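Local coordinates for ubiquitin-conjugating enzyme-like protein (Leishmania mexicana, PDB 6ZM3) that probably acts as a ubiquitin E2 variant (UEV1) that partners the E2 enzyme UBC2 in ubiquitin conjugation, a complex essential for Leishmania amastigote differentiation, at residues Phe81-Val85 with Glu137-Tyr141. Coordinates in Å, arbitrary orientation, origin at the centre of the assembly. Residues are numbered along the deposited sequence.
Sequences FLSKV and EGSTY
This is a loop-to-tail contact: C-terminal residues 137-141 lie against loop segment 81-85. Phe81 ends edge strand 78-81; loop follows. Ser83 to Val85 are extended, and Leu82 is bent (psi -41°). The nearest CA atoms, of Ser83 and Thr140, are 4.7 Å apart. Lys84 N donates to Ser139 O at 3.0 Å. Water 1 accepts from Tyr141 N (2.9 Å) and donates to Leu82 O (2.6 Å). Waters 2 and 3 donate to Ser139 O (2.9 and 3.1 Å), linking it to Ser83 OG and Lys84 O. The ring of C-terminal Tyr141 (chi1 m) lies along residues 81-85. Val85 N donates to Tyr141 OH (3.2 Å). Extended Lys84 (chi1 t) places CG over one face of the Tyr141 ring, 4.0 Å from its centroid (CH-pi). Ser83 OG is hydrogen-bonded to Ser63 N. Leu82, Ser83 and Thr140 pack on apolar side chains of the partner E2 chain. The contact docks the chain terminus against the loop after the last strand of the antiparallel UBC-fold sheet, at the E2-UEV interface.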
# COMPACT_ATOMS: atom_id res chain seq x y z
N PHE B 81 -5.02 -1.12 13.37
CA PHE B 81 -4.00 -0.66 12.45
C PHE B 81 -3.50 -1.86 11.64
O PHE B 81 -3.24 -2.93 12.21
CB PHE B 81 -2.84 0.03 13.17
CG PHE B 81 -3.05 1.48 13.51
CD1 PHE B 81 -3.72 1.84 14.68
CD2 PHE B 81 -2.56 2.48 12.69
CE1 PHE B 81 -3.90 3.18 15.00
CE2 PHE B 81 -2.72 3.81 13.02
CZ PHE B 81 -3.38 4.16 14.18
N LEU B 82 -3.35 -1.66 10.33
CA LEU B 82 -2.71 -2.65 9.47
C LEU B 82 -1.22 -2.33 9.36
O LEU B 82 -0.40 -3.25 9.33
CB LEU B 82 -3.34 -2.65 8.09
CG LEU B 82 -4.81 -3.08 8.02
CD1 LEU B 82 -5.24 -3.23 6.57
CD2 LEU B 82 -5.05 -4.38 8.76
N SER B 83 -0.90 -1.02 9.24
CA SER B 83 0.45 -0.52 9.37
C SER B 83 0.85 -0.56 10.84
O SER B 83 0.12 -0.04 11.68
CB SER B 83 0.53 0.91 8.88
OG SER B 83 0.15 1.03 7.51
N LYS B 84 2.05 -1.09 11.13
CA LYS B 84 2.61 -1.17 12.47
C LYS B 84 2.91 0.23 13.03
O LYS B 84 3.52 1.06 12.36
CB LYS B 84 3.88 -2.02 12.49
CG LYS B 84 4.17 -2.65 13.84
CD LYS B 84 5.29 -3.65 13.82
CE LYS B 84 5.25 -4.58 15.01
NZ LYS B 84 6.30 -5.62 14.87
N VAL B 85 2.43 0.46 14.25
CA VAL B 85 2.66 1.70 14.98
C VAL B 85 3.09 1.36 16.40
O VAL B 85 2.75 0.29 16.91
CB VAL B 85 1.40 2.60 15.00
CG1 VAL B 85 1.13 3.21 13.63
CG2 VAL B 85 0.17 1.86 15.51
N GLU B 137 9.39 2.11 8.33
CA GLU B 137 8.27 2.55 7.52
C GLU B 137 7.92 1.42 6.57
O GLU B 137 8.82 0.90 5.92
CB GLU B 137 8.66 3.76 6.67
CG GLU B 137 7.46 4.38 5.97
CD GLU B 137 7.78 5.79 5.49
OE1 GLU B 137 8.91 6.20 5.64
OE2 GLU B 137 6.90 6.47 4.99
N GLY B 138 6.64 1.02 6.56
CA GLY B 138 6.09 -0.00 5.69
C GLY B 138 5.79 -1.29 6.45
O GLY B 138 5.20 -2.21 5.89
N SER B 139 6.20 -1.34 7.73
CA SER B 139 6.03 -2.55 8.53
C SER B 139 4.55 -2.79 8.75
O SER B 139 3.76 -1.85 8.80
CB SER B 139 6.77 -2.42 9.85
OG SER B 139 8.12 -1.99 9.65
N THR B 140 4.19 -4.07 8.87
CA THR B 140 2.83 -4.52 9.10
C THR B 140 2.89 -5.46 10.30
O THR B 140 4.00 -5.84 10.68
CB THR B 140 2.23 -5.18 7.84
OG1 THR B 140 3.00 -6.34 7.53
CG2 THR B 140 2.23 -4.29 6.61
N TYR B 141 1.74 -5.82 10.88
CA TYR B 141 1.67 -6.79 11.97
C TYR B 141 1.90 -8.20 11.41
O TYR B 141 1.77 -8.42 10.20
CB TYR B 141 0.38 -6.63 12.80
CG TYR B 141 0.39 -5.34 13.58
CD1 TYR B 141 1.01 -5.25 14.83
CD2 TYR B 141 -0.16 -4.17 13.04
CE1 TYR B 141 1.06 -4.04 15.52
CE2 TYR B 141 -0.08 -2.96 13.70
CZ TYR B 141 0.53 -2.89 14.95
OH TYR B 141 0.57 -1.70 15.61
OXT TYR B 141 2.23 -9.14 12.15
O HOH W 1 -0.85 -5.82 9.49
O HOH W 2 2.42 -0.30 6.71
O HOH W 3 4.39 0.98 9.82
O HOH W 4 1.08 -2.08 18.06